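Local coordinates for immunity protein 52 domain-containing protein (Burkholderia pseudomallei K96243, PDB 4RHO) that is of unknown function but probably acts as an immunity protein, protecting the producing cell from a cognate toxin, at residues A[26-29]-A[30-33]; A[56-59]-A[60-63]; A[194-197]-A[198-202]. All blocks are in the same frame, centred on the assembly; numbering follows the deposited sequence.

Contact 1: A[26-29]-A[30-33]; sequences FRDV and SLSS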
ATOM      1  N   PHE A  26       5.972   4.446   7.394  1.00 25.29           N
ATOM      2  CA  PHE A  26       6.600   3.775   8.525  1.00 25.69           C
ATOM      3  C   PHE A  26       7.965   4.389   8.839  1.00 31.83           C
ATOM      4  O   PHE A  26       8.484   5.180   8.054  1.00 30.96           O
ATOM      5  CB  PHE A  26       6.738   2.256   8.253  1.00 26.97           C
ATOM      6  CG  PHE A  26       7.652   1.894   7.101  1.00 27.81           C
ATOM      7  CD1 PHE A  26       7.206   1.975   5.784  1.00 29.64           C
ATOM      8  CD2 PHE A  26       8.913   1.358   7.337  1.00 29.59           C
ATOM      9  CE1 PHE A  26       8.035   1.605   4.725  1.00 30.21           C
ATOM     10  CE2 PHE A  26       9.736   0.973   6.276  1.00 32.10           C
ATOM     11  CZ  PHE A  26       9.290   1.094   4.976  1.00 29.81           C
ATOM     12  N   ARG A  27       8.513   4.072  10.014  1.00 31.25           N
ATOM     13  CA  ARG A  27       9.831   4.547  10.410  1.00 33.07           C
ATOM     14  C   ARG A  27      10.672   3.393  10.910  1.00 38.77           C
ATOM     15  O   ARG A  27      10.526   2.972  12.060  1.00 39.44           O
ATOM     16  CB  ARG A  27       9.721   5.643  11.489  1.00 34.77           C
ATOM     17  CG  ARG A  27       9.187   6.963  10.965  1.00 43.23           C
ATOM     18  CD  ARG A  27       9.148   8.014  12.054  1.00 45.75           C
ATOM     19  NE  ARG A  27       8.688   9.304  11.545  1.00 46.09           N
ATOM     20  CZ  ARG A  27       9.496  10.231  11.040  1.00 62.45           C
ATOM     21  NH1 ARG A  27      10.807  10.012  10.970  1.00 51.23           N
ATOM     22  NH2 ARG A  27       9.003  11.378  10.597  1.00 50.72           N
ATOM     23  N   ASP A  28      11.484   2.815  10.027  1.00 35.47           N
ATOM     24  CA  ASP A  28      12.365   1.715  10.394  1.00 35.67           C
ATOM     25  C   ASP A  28      13.812   2.184  10.370  1.00 39.38           C
ATOM     26  O   ASP A  28      14.416   2.274   9.301  1.00 37.90           O
ATOM     27  CB  ASP A  28      12.158   0.514   9.451  1.00 37.04           C
ATOM     28  CG  ASP A  28      12.921  -0.733   9.864  1.00 49.10           C
ATOM     29  OD1 ASP A  28      13.532  -0.722  10.958  1.00 50.67           O
ATOM     30  OD2 ASP A  28      12.889  -1.719   9.110  1.00 56.47           O
ATOM     31  N   VAL A  29      14.366   2.503  11.551  1.00 37.15           N
ATOM     32  CA  VAL A  29      15.714   3.068  11.671  1.00 38.08           C
ATOM     33  C   VAL A  29      16.801   2.030  11.268  1.00 41.65           C
ATOM     34  O   VAL A  29      17.956   2.402  11.083  1.00 42.06           O
ATOM     35  CB  VAL A  29      15.978   3.618  13.104  1.00 43.69           C
ATOM     36  CG1 VAL A  29      15.015   4.759  13.438  1.00 43.50           C
ATOM     37  CG2 VAL A  29      15.885   2.503  14.149  1.00 43.94           C
ATOM     38  N   SER A  30      16.419   0.749  11.122  1.00 37.74           N
ATOM     39  CA  SER A  30      17.378  -0.307  10.769  1.00 38.40           C
ATOM     40  C   SER A  30      17.359  -0.613   9.251  1.00 40.77           C
ATOM     41  O   SER A  30      18.153  -1.432   8.776  1.00 40.86           O
ATOM     42  CB  SER A  30      17.084  -1.579  11.560  1.00 42.72           C
ATOM     43  OG  SER A  30      15.812  -2.108  11.223  1.00 53.58           O
ATOM     44  N   LEU A  31      16.459   0.045   8.498  1.00 35.45           N
ATOM     45  CA  LEU A  31      16.306  -0.214   7.067  1.00 34.27           C
ATOM     46  C   LEU A  31      16.973   0.888   6.230  1.00 40.49           C
ATOM     47  O   LEU A  31      16.610   2.059   6.350  1.00 40.70           O
ATOM     48  CB  LEU A  31      14.807  -0.325   6.707  1.00 32.78           C
ATOM     49  CG  LEU A  31      14.486  -0.685   5.245  1.00 36.30           C
ATOM     50  CD1 LEU A  31      14.914  -2.106   4.925  1.00 36.21           C
ATOM     51  CD2 LEU A  31      13.008  -0.516   4.960  1.00 37.75           C
ATOM     52  N   SER A  32      17.928   0.506   5.361  1.00 38.27           N
ATOM     53  CA  SER A  32      18.598   1.459   4.471  1.00 38.50           C
ATOM     54  C   SER A  32      17.964   1.441   3.081  1.00 42.50           C
ATOM     55  O   SER A  32      17.258   0.490   2.737  1.00 41.36           O
ATOM     56  CB  SER A  32      20.090   1.144   4.370  1.00 41.91           C
ATOM     57  OG  SER A  32      20.315  -0.054   3.646  1.00 48.58           O
ATOM     58  N   SER A  33      18.265   2.461   2.258  1.00 40.30           N
ATOM     59  CA  SER A  33      17.744   2.545   0.890  1.00 39.49           C
ATOM     60  C   SER A  33      18.468   1.548  -0.047  1.00 42.34           C
ATOM     61  O   SER A  33      18.054   1.371  -1.199  1.00 41.75           O
ATOM     62  CB  SER A  33      17.889   3.966   0.355  1.00 43.56           C
ATOM     63  OG  SER A  33      19.248   4.375   0.366  1.00 55.50           O
TER
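Asp28 and Ser30 meet through a single carboxylate oxygen, at the head of a type I beta turn that runs from Asp28 to Leu31. Of the polar contacts, the shortest is the bond that Ser30 OG donates to Asp28 OD1 at 2.7 Å, from the syn side and somewhat out of the carboxylate plane. Ser30 N donates to the same Asp28 OD1 at 3.2 Å, well above that plane but from the same face as the hydroxyl. This side-chain-to-backbone bond makes an Asx turn, and the Asp28 carbon CG, anti to its N (chi1 -173°), curls the carboxylate over the turn. The beta turn itself is closed by Leu31 N, which donates to Asp28 O at 3.1 Å with an N-H...O angle of 164°. Among apolar contacts, Leu31 CD2 touches Phe26 at the ring edge, 3.8 Å from CE2, the two side chains meeting nearly at right angles. The second carboxylate oxygen, Asp28 OD2, forms a salt bridge with Arg42 of helix 36-51, while Lys129 binds the carbonyls of Asp28 and Leu31. The turn thus links strand 20-26 to helix 36-51, with Phe26 set against Phe135 of strand 133-140 and Phe162 of helix 148-162.

Contact 2: A[56-59]-A[60-63]; sequences LMAH and ANWR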
ATOM      1  N   LEU A  56      -3.415 -14.511 -10.573  1.00 44.89           N
ATOM      2  CA  LEU A  56      -2.685 -13.516 -11.372  1.00 43.30           C
ATOM      3  C   LEU A  56      -1.594 -12.827 -10.532  1.00 42.05           C
ATOM      4  O   LEU A  56      -0.707 -12.169 -11.089  1.00 41.61           O
ATOM      5  CB  LEU A  56      -3.664 -12.457 -11.936  1.00 43.75           C
ATOM      6  CG  LEU A  56      -4.752 -12.989 -12.884  1.00 50.76           C
ATOM      7  CD1 LEU A  56      -5.873 -11.997 -13.031  1.00 51.23           C
ATOM      8  CD2 LEU A  56      -4.169 -13.348 -14.245  1.00 54.60           C
HETATM    9  N   MSE A  57      -1.656 -12.990  -9.188  1.00 33.72           N
HETATM   10  CA  MSE A  57      -0.727 -12.329  -8.269  1.00 29.51           C
HETATM   11  C   MSE A  57       0.391 -13.287  -7.802  1.00 34.24           C
HETATM   12  O   MSE A  57       1.188 -12.918  -6.934  1.00 32.47           O
HETATM   13  CB  MSE A  57      -1.486 -11.778  -7.052  1.00 29.49           C
HETATM   14  CG  MSE A  57      -2.608 -10.826  -7.416  1.00 34.71           C
HETATM   15 SE   MSE A  57      -1.979  -9.208  -8.240  0.75 39.70          SE
HETATM   16  CE  MSE A  57      -3.691  -8.387  -8.611  1.00 36.97           C
ATOM     17  N   ALA A  58       0.445 -14.519  -8.377  1.00 33.21           N
ATOM     18  CA  ALA A  58       1.460 -15.522  -8.006  1.00 34.00           C
ATOM     19  C   ALA A  58       2.890 -14.934  -8.080  1.00 39.01           C
ATOM     20  O   ALA A  58       3.207 -14.195  -9.019  1.00 38.84           O
ATOM     21  CB  ALA A  58       1.348 -16.738  -8.914  1.00 36.53           C
ATOM     22  N   HIS A  59       3.750 -15.272  -7.079  1.00 35.90           N
ATOM     23  CA  HIS A  59       5.127 -14.736  -6.968  1.00 34.92           C
ATOM     24  C   HIS A  59       5.922 -14.886  -8.278  1.00 39.44           C
ATOM     25  O   HIS A  59       6.729 -14.013  -8.606  1.00 38.51           O
ATOM     26  CB  HIS A  59       5.887 -15.434  -5.831  1.00 35.79           C
ATOM     27  CG  HIS A  59       5.514 -14.950  -4.467  1.00 38.22           C
ATOM     28  ND1 HIS A  59       4.500 -15.549  -3.742  1.00 40.33           N
ATOM     29  CD2 HIS A  59       6.081 -13.981  -3.710  1.00 38.70           C
ATOM     30  CE1 HIS A  59       4.459 -14.906  -2.587  1.00 38.77           C
ATOM     31  NE2 HIS A  59       5.390 -13.951  -2.524  1.00 38.16           N
ATOM     32  N   ALA A  60       5.743 -16.023  -8.989  1.00 37.26           N
ATOM     33  CA  ALA A  60       6.522 -16.336 -10.201  1.00 37.77           C
ATOM     34  C   ALA A  60       6.286 -15.303 -11.336  1.00 41.17           C
ATOM     35  O   ALA A  60       7.151 -15.133 -12.200  1.00 41.09           O
ATOM     36  CB  ALA A  60       6.179 -17.729 -10.691  1.00 40.19           C
ATOM     37  N   ASN A  61       5.115 -14.635 -11.334  1.00 36.89           N
ATOM     38  CA  ASN A  61       4.745 -13.685 -12.396  1.00 36.33           C
ATOM     39  C   ASN A  61       5.373 -12.300 -12.164  1.00 37.46           C
ATOM     40  O   ASN A  61       5.486 -11.515 -13.106  1.00 37.20           O
ATOM     41  CB  ASN A  61       3.209 -13.550 -12.487  1.00 37.42           C
ATOM     42  CG  ASN A  61       2.488 -14.862 -12.695  1.00 61.96           C
ATOM     43  OD1 ASN A  61       3.054 -15.843 -13.192  1.00 58.92           O
ATOM     44  ND2 ASN A  61       1.208 -14.893 -12.357  1.00 55.74           N
ATOM     45  N   TRP A  62       5.730 -11.983 -10.898  1.00 32.06           N
ATOM     46  CA  TRP A  62       6.209 -10.648 -10.530  1.00 30.19           C
ATOM     47  C   TRP A  62       7.602 -10.357 -11.110  1.00 35.72           C
ATOM     48  O   TRP A  62       8.479 -11.226 -11.106  1.00 36.32           O
ATOM     49  CB  TRP A  62       6.211 -10.469  -9.007  1.00 27.22           C
ATOM     50  CG  TRP A  62       4.831 -10.294  -8.438  1.00 27.84           C
ATOM     51  CD1 TRP A  62       3.884 -11.262  -8.277  1.00 31.35           C
ATOM     52  CD2 TRP A  62       4.192  -9.050  -8.109  1.00 26.70           C
ATOM     53  NE1 TRP A  62       2.689 -10.697  -7.886  1.00 30.60           N
ATOM     54  CE2 TRP A  62       2.863  -9.347  -7.732  1.00 31.21           C
ATOM     55  CE3 TRP A  62       4.626  -7.717  -8.057  1.00 27.09           C
ATOM     56  CZ2 TRP A  62       1.958  -8.353  -7.332  1.00 30.08           C
ATOM     57  CZ3 TRP A  62       3.732  -6.735  -7.655  1.00 28.26           C
ATOM     58  CH2 TRP A  62       2.417  -7.057  -7.295  1.00 29.13           C
ATOM     59  N   ARG A  63       7.773  -9.145 -11.668  1.00 32.14           N
ATOM     60  CA  ARG A  63       9.026  -8.706 -12.287  1.00 32.05           C
ATOM     61  C   ARG A  63       9.437  -7.351 -11.739  1.00 36.22           C
ATOM     62  O   ARG A  63       8.600  -6.640 -11.187  1.00 36.15           O
ATOM     63  CB  ARG A  63       8.862  -8.616 -13.837  1.00 32.35           C
ATOM     64  CG  ARG A  63       8.409  -9.915 -14.510  1.00 38.33           C
ATOM     65  CD  ARG A  63       9.566 -10.872 -14.738  1.00 41.17           C
ATOM     66  NE  ARG A  63       9.134 -12.089 -15.420  1.00 44.01           N
ATOM     67  CZ  ARG A  63       8.638 -13.149 -14.794  1.00 57.26           C
ATOM     68  NH1 ARG A  63       8.496 -13.142 -13.474  1.00 43.87           N
ATOM     69  NH2 ARG A  63       8.262 -14.217 -15.482  1.00 47.61           N
TER
HETATM   70  O   HOH W   1       9.092 -13.321  -9.669  1.00 27.01           O
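Trp62 turns its indole edge back to the end of the 3-10 segment, where NE1 donates to Met57 O at 2.8 Å and the six-membered ring makes a Met-aromatic contact with Met57, a selenomethionine. The NE1 bond is bent, with an N-H...O angle of 139°; the oxygen lies slightly off the ring plane, and the nitrogen stands above the Met57 carbonyl plane. Next to it, Trp62 CD1 comes within 3.1 Å of Ala58 O, which also sits at the ring edge, so two successive carbonyls border the pyrrole side. Met57 SE reaches Trp62 CZ2 at 4.1 Å on an oblique line, brought there by a bend at chi2 (-65°). Two overlapping turns position these groups. Asn61 N donates to Ala58 O at 3.0 Å and Trp62 N to His59 O at 3.2 Å, which brings the indole edge back to the carbonyls of Met57 and Ala58. Further out, His59 is held to helix 36-51 by its NE2 bond to Ser44 O, and its ring meets Phe78 edge-to-face. Trp62 packs on Val47 and Ile108, placing the indole between helix 36-51 and strand 107-109, the neighbour of edge strand 63-64. Arg63 NH1 donates to Ala60 O at 2.7 Å, in the guanidinium plane, and also to Trp62 O at 3.0 Å.

Contact 3: A[194-197]-A[198-202]; sequences KVIT and QQQVP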
ATOM      1  N   LYS A 194      -3.342   2.669  17.002  1.00 29.40           N
ATOM      2  CA  LYS A 194      -4.007   2.975  18.264  1.00 30.50           C
ATOM      3  C   LYS A 194      -5.232   2.107  18.427  1.00 35.13           C
ATOM      4  O   LYS A 194      -5.793   1.635  17.429  1.00 34.45           O
ATOM      5  CB  LYS A 194      -4.395   4.477  18.329  1.00 33.95           C
ATOM      6  CG  LYS A 194      -3.208   5.403  18.612  1.00 54.45           C
ATOM      7  CD  LYS A 194      -3.597   6.893  18.567  1.00 65.32           C
ATOM      8  CE  LYS A 194      -3.789   7.398  17.150  1.00 77.12           C
ATOM      9  NZ  LYS A 194      -3.909   8.872  17.100  1.00 84.62           N
ATOM     10  N   VAL A 195      -5.649   1.862  19.675  1.00 32.31           N
ATOM     11  CA  VAL A 195      -6.870   1.112  19.935  1.00 31.43           C
ATOM     12  C   VAL A 195      -8.061   2.053  19.806  1.00 33.86           C
ATOM     13  O   VAL A 195      -8.218   2.964  20.623  1.00 33.91           O
ATOM     14  CB  VAL A 195      -6.837   0.403  21.322  1.00 36.33           C
ATOM     15  CG1 VAL A 195      -8.155  -0.340  21.592  1.00 36.19           C
ATOM     16  CG2 VAL A 195      -5.643  -0.553  21.420  1.00 36.57           C
ATOM     17  N   ILE A 196      -8.813   1.927  18.704  1.00 29.13           N
ATOM     18  CA  ILE A 196      -9.951   2.797  18.433  1.00 28.13           C
ATOM     19  C   ILE A 196     -11.254   2.018  18.645  1.00 32.78           C
ATOM     20  O   ILE A 196     -11.405   0.912  18.119  1.00 32.62           O
ATOM     21  CB  ILE A 196      -9.851   3.393  17.002  1.00 30.24           C
ATOM     22  CG1 ILE A 196      -8.594   4.297  16.878  1.00 30.39           C
ATOM     23  CG2 ILE A 196     -11.132   4.162  16.631  1.00 30.64           C
ATOM     24  CD1 ILE A 196      -8.319   4.804  15.498  1.00 40.40           C
ATOM     25  N   THR A 197     -12.169   2.566  19.478  1.00 29.76           N
ATOM     26  CA  THR A 197     -13.366   1.840  19.899  1.00 30.13           C
ATOM     27  C   THR A 197     -14.631   2.350  19.194  1.00 33.66           C
ATOM     28  O   THR A 197     -14.621   3.408  18.555  1.00 32.72           O
ATOM     29  CB  THR A 197     -13.539   1.933  21.432  1.00 39.02           C
ATOM     30  OG1 THR A 197     -13.737   3.301  21.799  1.00 39.37           O
ATOM     31  CG2 THR A 197     -12.341   1.342  22.200  1.00 34.35           C
ATOM     32  N   GLN A 198     -15.722   1.597  19.341  1.00 31.13           N
ATOM     33  CA  GLN A 198     -17.039   1.932  18.812  1.00 30.77           C
ATOM     34  C   GLN A 198     -17.567   3.226  19.447  1.00 34.03           C
ATOM     35  O   GLN A 198     -18.208   4.027  18.770  1.00 33.17           O
ATOM     36  CB  GLN A 198     -17.997   0.769  19.083  1.00 32.97           C
ATOM     37  CG  GLN A 198     -19.367   0.927  18.493  1.00 42.54           C
ATOM     38  CD  GLN A 198     -20.221  -0.257  18.852  1.00 59.61           C
ATOM     39  OE1 GLN A 198     -20.198  -1.296  18.180  1.00 54.07           O
ATOM     40  NE2 GLN A 198     -20.890  -0.181  20.002  1.00 50.60           N
ATOM     41  N   GLN A 199     -17.263   3.442  20.746  1.00 31.53           N
ATOM     42  CA  GLN A 199     -17.670   4.654  21.466  1.00 32.09           C
ATOM     43  C   GLN A 199     -16.989   5.903  20.865  1.00 35.52           C
ATOM     44  O   GLN A 199     -17.597   6.971  20.814  1.00 34.72           O
ATOM     45  CB  GLN A 199     -17.328   4.523  22.966  1.00 34.80           C
ATOM     46  CG  GLN A 199     -17.873   5.668  23.830  1.00 59.94           C
ATOM     47  CD  GLN A 199     -17.502   5.509  25.292  1.00 85.10           C
ATOM     48  OE1 GLN A 199     -16.954   4.482  25.717  1.00 81.02           O
ATOM     49  NE2 GLN A 199     -17.814   6.516  26.096  1.00 80.43           N
ATOM     50  N   GLN A 200     -15.740   5.749  20.372  1.00 32.13           N
ATOM     51  CA  GLN A 200     -14.998   6.856  19.781  1.00 30.80           C
ATOM     52  C   GLN A 200     -15.489   7.172  18.371  1.00 34.57           C
ATOM     53  O   GLN A 200     -15.608   8.340  18.019  1.00 34.87           O
ATOM     54  CB  GLN A 200     -13.506   6.550  19.755  1.00 31.42           C
ATOM     55  CG  GLN A 200     -12.864   6.554  21.126  1.00 37.19           C
ATOM     56  CD  GLN A 200     -11.453   6.045  21.068  1.00 46.90           C
ATOM     57  OE1 GLN A 200     -11.197   4.902  20.689  1.00 39.61           O
ATOM     58  NE2 GLN A 200     -10.507   6.871  21.474  1.00 38.60           N
ATOM     59  N   VAL A 201     -15.708   6.132  17.534  1.00 30.82           N
ATOM     60  CA  VAL A 201     -16.131   6.341  16.135  1.00 30.16           C
ATOM     61  C   VAL A 201     -17.419   5.542  15.853  1.00 33.66           C
ATOM     62  O   VAL A 201     -17.363   4.436  15.313  1.00 33.09           O
ATOM     63  CB  VAL A 201     -14.995   5.968  15.124  1.00 33.40           C
ATOM     64  CG1 VAL A 201     -15.356   6.412  13.704  1.00 32.93           C
ATOM     65  CG2 VAL A 201     -13.665   6.572  15.552  1.00 33.14           C
ATOM     66  N   PRO A 202     -18.602   6.091  16.221  1.00 31.59           N
ATOM     67  CA  PRO A 202     -19.848   5.320  16.039  1.00 31.46           C
ATOM     68  C   PRO A 202     -20.298   5.250  14.561  1.00 35.08           C
ATOM     69  O   PRO A 202     -21.151   4.422  14.224  1.00 35.33           O
ATOM     70  CB  PRO A 202     -20.859   6.075  16.897  1.00 33.45           C
ATOM     71  CG  PRO A 202     -20.340   7.456  16.971  1.00 37.93           C
ATOM     72  CD  PRO A 202     -18.848   7.368  16.927  1.00 33.22           C
TER
HETATM   73  O   HOH W   2      -7.448   5.767  21.831  1.00 31.71           O
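The amide of Gln200 is used at its edge: OE1 takes Thr197 N at 2.8 Å in the carbonyl plane, with an N-H...O angle of 159°. Toward one face, tilted 34° from that plane, Thr197 OG1 donates to the same Gln200 OE1 at 3.2 Å. Two bonds therefore grip the oxygen and fix the rotation of the amide, whose NE2 is linked to Val195 O through water 2. The extended Gln200 chain runs back across the threonine at an oblique angle, CG lying 3.4 Å from Thr197 OG1. The hydroxyl can face it because OG1 sits between the N and carbonyl carbon of Thr197 (chi1 63°). A weak return bond goes from Gln200 N to Thr197 OG1, making the pairing reciprocal. A single alpha-turn follows, closed by Val201 N donating to Thr197 O at 3.1 Å, without a regular helix. Ile196 CG2 meets Val201 CG2 at 3.7 Å. Both of these branched residues are buried: Val201 packs on Ile243 and Leu247 of helix 234-249, and Ile196 on Ile221 of strand 215-222. The loop between strands 189-192 and 206-212 is thereby seated against helix 234-249 and strand 215-222.

The three contacts follow in series along the chain, each a local turn in a connection between regular elements of the antiparallel sheet and its surrounding helices. Contacts 1 and 2 share helix 36-51: contact 1 leads into it from strand 20-26, and contact 2 leads from it to strand 63-64 at one sheet edge. Their centres lie about 26 Å apart. Contact 3 belongs to the loop before strand 206-212, the outermost strand at the other edge; its centre is about 37 Å from that of contact 2, across the centre of the chain, and about 30 Å from that of contact 1. None touches another; each is a separate local turn, at the middle and near the two edges of one sheet.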